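Long-range contacts in alpha-fucosidase GH29 (Fusarium graminearum, PDB 4PSR), which hydrolyses alpha-L-fucosidic bonds as a glycoside hydrolase of family GH29, probably releasing the alpha-1,6-linked fucose from the innermost N-acetylglucosamine of glycoprotein glycans: residues F227-P232 / C242-Q247; Q205-K210 / L250-Y255; P220-N225 / E266-Y271. All coordinates share one frame; numbering follows the deposited sequence.

All three contacts belong to the same part of the closed eight-stranded parallel barrel, running through helix 200-218, strand 222-225, helix 246-263 and strand 268-272. Contact 3 pairs the two strands, contact 2 packs the two helices outside them, and contact 1 folds up the loop between strand 222-225 and helix 246-263. Along the chain contact 1 is nested inside the loops closed by the other two, whose segments alternate. The centres of contacts 1 and 2, and of 2 and 3, are about 13 Å apart, those of 1 and 3 about 17 Å. Phe252 packs on Ile223 and Thr269, and Trp207 on Leu229 and Val244, so the helix pair joins the strands to the loop.

Contact 1: residues F227-P232 / C242-Q247; sequences FSLDSP and CAVDEQ. With MAN (alpha-D-mannopyranose), chain D; MAN (alpha-D-mannopyranose), chain B.
Leu229 and Ser231 hold the chain at 242-247 through two backbone hydrogen bonds. Val244 N donates to Leu229 O at 2.8 Å with an N-H...O angle of 173°, and Ser231 N donates to Cys242 O at 2.9 Å. These bonds flank the single bridge between Asp230 and Ala243, whose CA atoms are 4.2 Å apart; the pairing is antiparallel, and the bridged residues form a non-hydrogen-bonded pair.

Cys242 SG approaches the Phe227 ring at its edge, 4.3 Å from CE1 and 76° off the ring normal. The same sulfur is tied by a disulfide to Cys235, which closes the part of the loop between the two cysteines into a covalent ring. Apolar contact is slighter: Leu229 CD2 and Val244 CG2 meet at 4.2 Å, their side chains side by side and pointing the same way, and both continue onto Trp207.

The remaining contacts are to sugars. CB of Asp230 points away from 242-247, and CG, anti to the backbone N (chi1 -175°), puts the carboxylate on a mannose of chain D, gripped by two oxygens: O4 donates to OD1 at 2.7 Å and O3 to OD2 at 2.6 Å. Glu246 OE2 accepts a hydrogen bond from O2 of the chain B mannose at 2.8 Å.

With Phe227 touching the bound fucose, the geometry marks a disulfide-braced beta-to-alpha loop at the catalytic end of a TIM barrel.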
loop_
_atom_site.group_PDB
_atom_site.type_symbol
_atom_site.label_atom_id
_atom_site.label_comp_id
_atom_site.label_asym_id
_atom_site.label_seq_id
_atom_site.Cartn_x
_atom_site.Cartn_y
_atom_site.Cartn_z
ATOM N N PHE A 227 3.098 -6.332 -11.428
ATOM C CA PHE A 227 4.126 -7.369 -11.599
ATOM C C PHE A 227 4.485 -7.597 -13.063
ATOM O O PHE A 227 3.925 -6.968 -13.964
ATOM C CB PHE A 227 3.659 -8.685 -10.955
ATOM C CG PHE A 227 2.706 -9.483 -11.791
ATOM C CD1 PHE A 227 3.129 -10.621 -12.446
ATOM C CD2 PHE A 227 1.379 -9.112 -11.937
ATOM C CE1 PHE A 227 2.256 -11.374 -13.236
ATOM C CE2 PHE A 227 0.506 -9.868 -12.722
ATOM C CZ PHE A 227 0.954 -11.007 -13.373
ATOM N N SER A 228 5.411 -8.529 -13.290
ATOM C CA SER A 228 5.972 -8.860 -14.618
ATOM C C SER A 228 6.968 -7.797 -15.073
ATOM O O SER A 228 7.257 -7.692 -16.274
ATOM C CB SER A 228 4.901 -9.140 -15.670
ATOM O OG SER A 228 5.514 -9.776 -16.797
ATOM N N LEU A 229 7.539 -7.040 -14.135
ATOM C CA LEU A 229 8.688 -6.205 -14.427
ATOM C C LEU A 229 9.955 -7.096 -14.533
ATOM O O LEU A 229 10.745 -6.959 -15.486
ATOM C CB LEU A 229 8.870 -5.086 -13.372
ATOM C CG LEU A 229 7.659 -4.136 -13.208
ATOM C CD1 LEU A 229 8.013 -3.097 -12.192
ATOM C CD2 LEU A 229 7.270 -3.482 -14.532
ATOM N N ASP A 230 10.136 -7.965 -13.538
ATOM C CA ASP A 230 11.127 -9.075 -13.596
ATOM C C ASP A 230 10.702 -10.059 -12.526
ATOM O O ASP A 230 11.282 -10.083 -11.423
ATOM C CB ASP A 230 12.566 -8.582 -13.394
ATOM C CG ASP A 230 13.621 -9.691 -13.581
ATOM O OD1 ASP A 230 13.221 -10.775 -14.079
ATOM O OD2 ASP A 230 14.808 -9.421 -13.221
ATOM N N SER A 231 9.668 -10.818 -12.826
ATOM C CA SER A 231 9.125 -11.777 -11.875
ATOM C C SER A 231 8.951 -13.127 -12.545
ATOM O O SER A 231 7.848 -13.614 -12.765
ATOM C CB SER A 231 7.851 -11.234 -11.224
ATOM O OG SER A 231 6.923 -10.828 -12.189
ATOM N N PRO A 232 10.093 -13.761 -12.867
ATOM C CA PRO A 232 10.070 -15.089 -13.480
ATOM C C PRO A 232 9.297 -16.078 -12.619
ATOM O O PRO A 232 9.408 -16.073 -11.380
ATOM C CB PRO A 232 11.557 -15.452 -13.599
ATOM C CG PRO A 232 12.236 -14.663 -12.560
ATOM C CD PRO A 232 11.445 -13.359 -12.457
ATOM N N CYS A 242 8.349 -13.244 -18.165
ATOM C CA CYS A 242 7.529 -12.575 -17.138
ATOM C C CYS A 242 8.279 -11.327 -16.688
ATOM O O CYS A 242 8.505 -11.086 -15.492
ATOM C CB CYS A 242 7.248 -13.535 -15.957
ATOM S SG CYS A 242 5.792 -13.117 -14.968
ATOM N N ALA A 243 8.701 -10.543 -17.683
ATOM C CA ALA A 243 9.582 -9.424 -17.469
ATOM C C ALA A 243 9.477 -8.374 -18.553
ATOM O O ALA A 243 9.018 -8.658 -19.662
ATOM C CB ALA A 243 11.069 -9.923 -17.394
ATOM N N VAL A 244 9.969 -7.193 -18.210
ATOM C CA VAL A 244 10.223 -6.082 -19.127
ATOM C C VAL A 244 11.732 -5.968 -19.329
ATOM O O VAL A 244 12.518 -6.140 -18.407
ATOM C CB VAL A 244 9.649 -4.729 -18.567
ATOM C CG1 VAL A 244 10.040 -3.553 -19.459
ATOM C CG2 VAL A 244 8.140 -4.812 -18.388
ATOM N N ASP A 245 12.144 -5.700 -20.556
ATOM C CA ASP A 245 13.551 -5.475 -20.811
ATOM C C ASP A 245 14.210 -4.542 -19.773
ATOM O O ASP A 245 13.696 -3.449 -19.454
ATOM C CB ASP A 245 13.707 -4.904 -22.211
ATOM C CG ASP A 245 15.136 -4.635 -22.549
ATOM O OD1 ASP A 245 15.855 -5.626 -22.796
ATOM O OD2 ASP A 245 15.523 -3.451 -22.521
ATOM N N GLU A 246 15.363 -4.935 -19.246
ATOM C CA GLU A 246 16.030 -4.208 -18.201
ATOM C C GLU A 246 16.370 -2.773 -18.573
ATOM O O GLU A 246 16.198 -1.864 -17.766
ATOM C CB GLU A 246 17.313 -4.947 -17.762
ATOM C CG GLU A 246 18.008 -4.309 -16.582
ATOM C CD GLU A 246 19.419 -4.804 -16.356
ATOM O OE1 GLU A 246 19.805 -4.894 -15.184
ATOM O OE2 GLU A 246 20.140 -5.067 -17.340
ATOM N N GLN A 247 16.839 -2.578 -19.803
ATOM C CA GLN A 247 17.189 -1.260 -20.298
ATOM C C GLN A 247 15.972 -0.326 -20.244
ATOM O O GLN A 247 16.075 0.836 -19.854
ATOM C CB GLN A 247 17.739 -1.356 -21.732
ATOM C CG GLN A 247 18.125 -0.037 -22.338
ATOM C CD GLN A 247 19.021 -0.167 -23.571
ATOM O OE1 GLN A 247 19.194 -1.252 -24.131
ATOM N NE2 GLN A 247 19.592 0.950 -23.996
HETATM C C1 MAN D . 18.660 -13.634 -15.223
HETATM C C2 MAN D . 18.249 -12.182 -15.366
HETATM C C3 MAN D . 17.050 -11.874 -14.474
HETATM C C4 MAN D . 15.930 -12.895 -14.635
HETATM C C5 MAN D . 16.474 -14.328 -14.583
HETATM C C6 MAN D . 15.440 -15.413 -14.953
HETATM O O2 MAN D . 17.818 -11.915 -16.693
HETATM O O3 MAN D . 16.574 -10.581 -14.743
HETATM O O4 MAN D . 15.022 -12.736 -13.554
HETATM O O5 MAN D . 17.568 -14.459 -15.507
HETATM O O6 MAN D . 14.781 -15.039 -16.165
HETATM C C1 MAN B . 19.220 -8.501 -19.032
HETATM C C2 MAN B . 20.013 -7.736 -20.096
HETATM C C3 MAN B . 21.501 -8.107 -19.970
HETATM C C4 MAN B . 21.999 -7.838 -18.525
HETATM C C5 MAN B . 21.113 -8.638 -17.531
HETATM C C6 MAN B . 21.404 -8.367 -16.051
HETATM O O2 MAN B . 19.914 -6.347 -19.848
HETATM O O3 MAN B . 22.288 -7.430 -20.929
HETATM O O4 MAN B . 23.352 -8.244 -18.392
HETATM O O5 MAN B . 19.707 -8.286 -17.743
HETATM O O6 MAN B . 20.437 -9.092 -15.255
#

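Contact 2: residues Q205-K210 / L250-Y255; sequences QLWFDK and LEFLAY
The Phe208 ring meets helix 246-263 with its edge. Near its plane, CE1 lies 3.5 Å from Glu251 O and CD1 3.6 Å from Phe252 N, while the CB atoms of Glu251 and Tyr255 add contacts to CE1. Its edge, with CZ leading, is turned toward the face of the Tyr255 ring in an offset edge-to-face pair, with planes at 88° and centroids 6.0 Å apart. CG of Phe208 is anti to the backbone N (chi1 170°), placed so that the ring, though CB does not point at the other helix, ends nearer to it.

The Trp207 six-membered ring meets Phe252 obliquely. Its CZ3 touches Phe252 CB at 3.6 Å and its CH2 lies 4.0 Å from Phe252 CG; the two side chains cross at about a right angle. His211 joins this group, stacking on Phe252 and meeting Trp207 edge-to-face.

These are two outer helices of the TIM barrel, each leading into a barrel strand, and they run nearly parallel: the segment axes approach to 9.8 Å with 13° between their directions. Phe208 and Phe252 mark the nearest register, with CA atoms 6.0 Å apart.

Polar ends find partners around this apolar seam. Gln205 NE2 donates to Asp209 OD1 at 3.0 Å from above the carboxylate plane, and that oxygen also forms a salt bridge with Arg212. Glu251 OE1 pairs with Lys248, and Tyr255 OH is hydrogen-bonded to Asp216.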
loop_
_atom_site.group_PDB
_atom_site.type_symbol
_atom_site.label_atom_id
_atom_site.label_comp_id
_atom_site.label_asym_id
_atom_site.label_seq_id
_atom_site.Cartn_x
_atom_site.Cartn_y
_atom_site.Cartn_z
ATOM N N GLN A 205 9.485 -1.466 -25.862
ATOM C CA GLN A 205 9.500 -0.054 -26.161
ATOM C C GLN A 205 8.160 0.607 -25.815
ATOM O O GLN A 205 8.160 1.730 -25.275
ATOM C CB GLN A 205 9.852 0.179 -27.652
ATOM C CG GLN A 205 9.907 1.644 -28.044
ATOM C CD GLN A 205 11.121 2.344 -27.446
ATOM O OE1 GLN A 205 12.257 1.920 -27.671
ATOM N NE2 GLN A 205 10.903 3.417 -26.699
ATOM N N LEU A 206 7.060 -0.052 -26.136
ATOM C CA LEU A 206 5.721 0.451 -25.861
ATOM C C LEU A 206 5.490 0.550 -24.356
ATOM O O LEU A 206 4.811 1.497 -23.898
ATOM C CB LEU A 206 4.670 -0.430 -26.550
ATOM C CG LEU A 206 3.217 -0.003 -26.378
ATOM C CD1 LEU A 206 2.973 1.374 -26.999
ATOM C CD2 LEU A 206 2.279 -1.021 -27.012
ATOM N N TRP A 207 6.055 -0.356 -23.563
ATOM C CA TRP A 207 5.903 -0.279 -22.100
ATOM C C TRP A 207 6.436 1.051 -21.596
ATOM O O TRP A 207 5.786 1.761 -20.809
ATOM C CB TRP A 207 6.643 -1.448 -21.439
ATOM C CG TRP A 207 6.595 -1.423 -19.927
ATOM C CD1 TRP A 207 5.653 -2.000 -19.122
ATOM C CD2 TRP A 207 7.545 -0.796 -19.062
ATOM N NE1 TRP A 207 5.955 -1.740 -17.792
ATOM C CE2 TRP A 207 7.094 -0.993 -17.725
ATOM C CE3 TRP A 207 8.717 -0.066 -19.279
ATOM C CZ2 TRP A 207 7.811 -0.522 -16.618
ATOM C CZ3 TRP A 207 9.417 0.415 -18.184
ATOM C CH2 TRP A 207 8.955 0.188 -16.859
ATOM N N PHE A 208 7.632 1.398 -22.060
ATOM C CA PHE A 208 8.263 2.661 -21.729
ATOM C C PHE A 208 7.509 3.860 -22.311
ATOM O O PHE A 208 7.237 4.841 -21.595
ATOM C CB PHE A 208 9.727 2.716 -22.194
ATOM C CG PHE A 208 10.327 4.080 -22.081
ATOM C CD1 PHE A 208 10.895 4.504 -20.896
ATOM C CD2 PHE A 208 10.294 4.964 -23.137
ATOM C CE1 PHE A 208 11.425 5.785 -20.772
ATOM C CE2 PHE A 208 10.819 6.230 -23.007
ATOM C CZ PHE A 208 11.385 6.635 -21.816
ATOM N N ASP A 209 7.134 3.771 -23.585
ATOM C CA ASP A 209 6.487 4.905 -24.251
ATOM C C ASP A 209 5.147 5.232 -23.576
ATOM O O ASP A 209 4.761 6.394 -23.469
ATOM C CB ASP A 209 6.251 4.630 -25.734
ATOM C CG ASP A 209 7.535 4.632 -26.556
ATOM O OD1 ASP A 209 8.558 5.139 -26.077
ATOM O OD2 ASP A 209 7.474 4.153 -27.705
ATOM N N LYS A 210 4.416 4.208 -23.132
ATOM C CA LYS A 210 3.167 4.422 -22.404
ATOM C C LYS A 210 3.423 5.189 -21.101
ATOM O O LYS A 210 2.730 6.186 -20.779
ATOM C CB LYS A 210 2.473 3.090 -22.132
ATOM C CG LYS A 210 1.747 2.511 -23.327
ATOM C CD LYS A 210 1.334 1.059 -23.080
ATOM C CE LYS A 210 0.381 0.546 -24.145
ATOM N NZ LYS A 210 -0.087 -0.816 -23.767
ATOM N N LEU A 250 15.147 0.728 -16.694
ATOM C CA LEU A 250 16.079 1.740 -16.255
ATOM C C LEU A 250 15.801 3.088 -16.926
ATOM O O LEU A 250 15.958 4.135 -16.294
ATOM C CB LEU A 250 17.527 1.306 -16.534
ATOM C CG LEU A 250 18.033 0.238 -15.576
ATOM C CD1 LEU A 250 19.352 -0.321 -16.104
ATOM C CD2 LEU A 250 18.238 0.858 -14.204
ATOM N N GLU A 251 15.383 3.058 -18.195
ATOM C CA GLU A 251 15.066 4.300 -18.897
ATOM C C GLU A 251 13.808 4.960 -18.283
ATOM O O GLU A 251 13.743 6.176 -18.158
ATOM C CB GLU A 251 14.889 4.014 -20.392
ATOM C CG GLU A 251 16.241 3.788 -21.095
ATOM C CD GLU A 251 16.140 3.201 -22.483
ATOM O OE1 GLU A 251 15.032 2.930 -22.961
ATOM O OE2 GLU A 251 17.210 3.000 -23.105
ATOM N N PHE A 252 12.823 4.135 -17.911
ATOM C CA PHE A 252 11.659 4.647 -17.176
ATOM C C PHE A 252 12.056 5.330 -15.862
ATOM O O PHE A 252 11.633 6.478 -15.592
ATOM C CB PHE A 252 10.643 3.544 -16.866
ATOM C CG PHE A 252 9.650 3.968 -15.820
ATOM C CD1 PHE A 252 8.679 4.934 -16.093
ATOM C CD2 PHE A 252 9.735 3.457 -14.530
ATOM C CE1 PHE A 252 7.794 5.359 -15.097
ATOM C CE2 PHE A 252 8.855 3.868 -13.531
ATOM C CZ PHE A 252 7.889 4.822 -13.813
ATOM N N LEU A 253 12.853 4.649 -15.029
ATOM C CA LEU A 253 13.242 5.197 -13.740
ATOM C C LEU A 253 13.972 6.528 -13.922
ATOM O O LEU A 253 13.661 7.526 -13.259
ATOM C CB LEU A 253 14.103 4.168 -12.966
ATOM C CG LEU A 253 13.379 2.892 -12.549
ATOM C CD1 LEU A 253 14.364 1.852 -12.011
ATOM C CD2 LEU A 253 12.305 3.212 -11.480
ATOM N N ALA A 254 14.971 6.546 -14.805
ATOM C CA ALA A 254 15.698 7.794 -15.033
ATOM C C ALA A 254 14.796 8.914 -15.570
ATOM O O ALA A 254 14.879 10.053 -15.113
ATOM C CB ALA A 254 16.906 7.576 -15.970
ATOM N N TYR A 255 13.910 8.575 -16.516
ATOM C CA TYR A 255 13.021 9.584 -17.090
ATOM C C TYR A 255 12.092 10.199 -16.048
ATOM O O TYR A 255 12.000 11.415 -15.917
ATOM C CB TYR A 255 12.233 9.013 -18.255
ATOM C CG TYR A 255 11.519 10.040 -19.095
ATOM C CD1 TYR A 255 12.100 10.540 -20.249
ATOM C CD2 TYR A 255 10.260 10.510 -18.752
ATOM C CE1 TYR A 255 11.462 11.469 -21.036
ATOM C CE2 TYR A 255 9.601 11.432 -19.545
ATOM C CZ TYR A 255 10.227 11.910 -20.691
ATOM O OH TYR A 255 9.601 12.832 -21.506
#

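Contact 3: residues P220-N225 / E266-Y271; sequences PDIIWN and EVVTTY
Asn225 and Thr270 close the last rung between two neighbouring strands of the TIM barrel, the fourth and fifth in its order, which run parallel with 11° between their axes. The chain links them through helix 246-263, a beta-alpha-beta crossover.

Followed outward, the Asn225 side chain stays against Thr270 O. CB lies 3.3 Å from that oxygen, and CG stands beside the backbone N (chi1 -67°), which keeps it on the side of Thr270 O. ND2 then donates to Thr270 O at 3.1 Å, nearly along the C=O axis (162° at the oxygen) and within the amide plane of Asn225, while OD1 receives a weak bond from His211. Because Asn225 N also donates to Thr270 O, at 3.0 Å, two N-H groups of one residue grip a single buried carbonyl oxygen.

Ile223 O is doubly held as well. Thr269 OG1 donates to it at 2.8 Å, and Thr270 N reaches it from the opposite face of its plane.

Ile223 and Thr269 face helix 246-263, both touching Phe252. Ile222, Trp224, Val268 and Thr270 occupy the other face, where Ile222 CG1 packs on Val268 CB at 4.0 Å and the Trp224 side chain approaches the bound fucose. Thr270 OG1 donates to a water at 2.7 Å, which in turn donates to Asn225 O at 2.8 Å. The oxygen of this water sits above the plane of the Trp224 ring, offset toward the rim.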
loop_
_atom_site.group_PDB
_atom_site.type_symbol
_atom_site.label_atom_id
_atom_site.label_comp_id
_atom_site.label_asym_id
_atom_site.label_seq_id
_atom_site.Cartn_x
_atom_site.Cartn_y
_atom_site.Cartn_z
ATOM N N PRO A 220 2.204 12.724 -12.529
ATOM C CA PRO A 220 1.842 12.022 -11.285
ATOM C C PRO A 220 2.876 12.145 -10.170
ATOM O O PRO A 220 4.088 12.150 -10.436
ATOM C CB PRO A 220 1.741 10.561 -11.729
ATOM C CG PRO A 220 2.679 10.475 -12.906
ATOM C CD PRO A 220 2.589 11.789 -13.604
ATOM N N ASP A 221 2.382 12.238 -8.943
ATOM C CA ASP A 221 3.215 12.200 -7.758
ATOM C C ASP A 221 3.683 10.786 -7.421
ATOM O O ASP A 221 4.749 10.627 -6.828
ATOM C CB ASP A 221 2.443 12.811 -6.605
ATOM C CG ASP A 221 2.067 14.241 -6.891
ATOM O OD1 ASP A 221 3.002 15.075 -7.012
ATOM O OD2 ASP A 221 0.863 14.542 -7.044
ATOM N N ILE A 222 2.869 9.805 -7.775
ATOM C CA ILE A 222 3.195 8.400 -7.586
ATOM C C ILE A 222 2.836 7.645 -8.840
ATOM O O ILE A 222 1.733 7.811 -9.377
ATOM C CB ILE A 222 2.388 7.747 -6.425
ATOM C CG1 ILE A 222 2.592 8.479 -5.078
ATOM C CG2 ILE A 222 2.755 6.249 -6.293
ATOM C CD1 ILE A 222 1.444 8.244 -4.071
ATOM N N ILE A 223 3.771 6.852 -9.365
ATOM C CA ILE A 223 3.446 5.875 -10.415
ATOM C C ILE A 223 3.529 4.478 -9.804
ATOM O O ILE A 223 4.628 4.017 -9.403
ATOM C CB ILE A 223 4.358 5.984 -11.657
ATOM C CG1 ILE A 223 4.188 7.370 -12.291
ATOM C CG2 ILE A 223 4.020 4.881 -12.660
ATOM C CD1 ILE A 223 5.105 7.603 -13.504
ATOM N N TRP A 224 2.383 3.816 -9.724
ATOM C CA TRP A 224 2.251 2.480 -9.155
ATOM C C TRP A 224 2.366 1.497 -10.307
ATOM O O TRP A 224 1.734 1.684 -11.351
ATOM C CB TRP A 224 0.885 2.433 -8.481
ATOM C CG TRP A 224 0.411 1.186 -7.793
ATOM C CD1 TRP A 224 0.222 1.041 -6.441
ATOM C CD2 TRP A 224 -0.056 -0.030 -8.384
ATOM N NE1 TRP A 224 -0.330 -0.178 -6.163
ATOM C CE2 TRP A 224 -0.504 -0.868 -7.328
ATOM C CE3 TRP A 224 -0.126 -0.512 -9.701
ATOM C CZ2 TRP A 224 -1.000 -2.159 -7.543
ATOM C CZ3 TRP A 224 -0.619 -1.811 -9.915
ATOM C CH2 TRP A 224 -1.047 -2.612 -8.834
ATOM N N ASN A 225 3.196 0.456 -10.124
ATOM C CA ASN A 225 3.421 -0.582 -11.140
ATOM C C ASN A 225 3.009 -1.945 -10.661
ATOM O O ASN A 225 3.283 -2.308 -9.507
ATOM C CB ASN A 225 4.894 -0.679 -11.551
ATOM C CG ASN A 225 5.370 0.536 -12.274
ATOM O OD1 ASN A 225 5.313 0.580 -13.527
ATOM N ND2 ASN A 225 5.889 1.516 -11.534
ATOM N N GLU A 266 8.924 15.794 -5.337
ATOM C CA GLU A 266 9.467 14.527 -4.874
ATOM C C GLU A 266 8.500 13.432 -5.283
ATOM O O GLU A 266 7.411 13.325 -4.730
ATOM C CB GLU A 266 9.633 14.525 -3.364
ATOM C CG GLU A 266 10.622 15.543 -2.846
ATOM C CD GLU A 266 10.515 15.659 -1.361
ATOM O OE1 GLU A 266 11.449 15.246 -0.644
ATOM O OE2 GLU A 266 9.453 16.129 -0.898
ATOM N N VAL A 267 8.893 12.638 -6.268
ATOM C CA VAL A 267 8.009 11.636 -6.853
ATOM C C VAL A 267 8.327 10.267 -6.309
ATOM O O VAL A 267 9.413 10.013 -5.766
ATOM C CB VAL A 267 8.036 11.633 -8.406
ATOM C CG1 VAL A 267 7.644 13.011 -8.912
ATOM C CG2 VAL A 267 9.412 11.176 -8.974
ATOM N N VAL A 268 7.362 9.370 -6.447
ATOM C CA VAL A 268 7.465 8.005 -5.936
ATOM C C VAL A 268 7.077 7.020 -7.008
ATOM O O VAL A 268 6.123 7.243 -7.755
ATOM C CB VAL A 268 6.507 7.807 -4.749
ATOM C CG1 VAL A 268 6.500 6.372 -4.228
ATOM C CG2 VAL A 268 6.858 8.775 -3.634
ATOM N N THR A 269 7.801 5.897 -7.115
ATOM C CA THR A 269 7.281 4.782 -7.885
ATOM C C THR A 269 7.255 3.510 -7.038
ATOM O O THR A 269 8.135 3.294 -6.190
ATOM C CB THR A 269 8.053 4.582 -9.221
ATOM O OG1 THR A 269 7.323 3.718 -10.093
ATOM C CG2 THR A 269 9.460 4.027 -8.993
ATOM N N THR A 270 6.186 2.741 -7.185
ATOM C CA THR A 270 5.993 1.506 -6.429
ATOM C C THR A 270 6.040 0.296 -7.377
ATOM O O THR A 270 5.833 0.423 -8.600
ATOM C CB THR A 270 4.645 1.471 -5.623
ATOM O OG1 THR A 270 3.551 1.299 -6.529
ATOM C CG2 THR A 270 4.420 2.729 -4.795
ATOM N N TYR A 271 6.344 -0.862 -6.823
ATOM C CA TYR A 271 6.375 -2.091 -7.615
ATOM C C TYR A 271 6.032 -3.232 -6.657
ATOM O O TYR A 271 6.180 -3.069 -5.433
ATOM C CB TYR A 271 7.723 -2.299 -8.341
ATOM C CG TYR A 271 8.832 -2.644 -7.391
ATOM C CD1 TYR A 271 9.240 -1.768 -6.388
ATOM C CD2 TYR A 271 9.454 -3.890 -7.481
ATOM C CE1 TYR A 271 10.207 -2.117 -5.494
ATOM C CE2 TYR A 271 10.431 -4.253 -6.587
ATOM C CZ TYR A 271 10.811 -3.372 -5.599
ATOM O OH TYR A 271 11.774 -3.761 -4.682
HETATM O O HOH W 1 5.075 15.026 -5.197
HETATM O O HOH W 2 2.971 -1.355 -6.887
#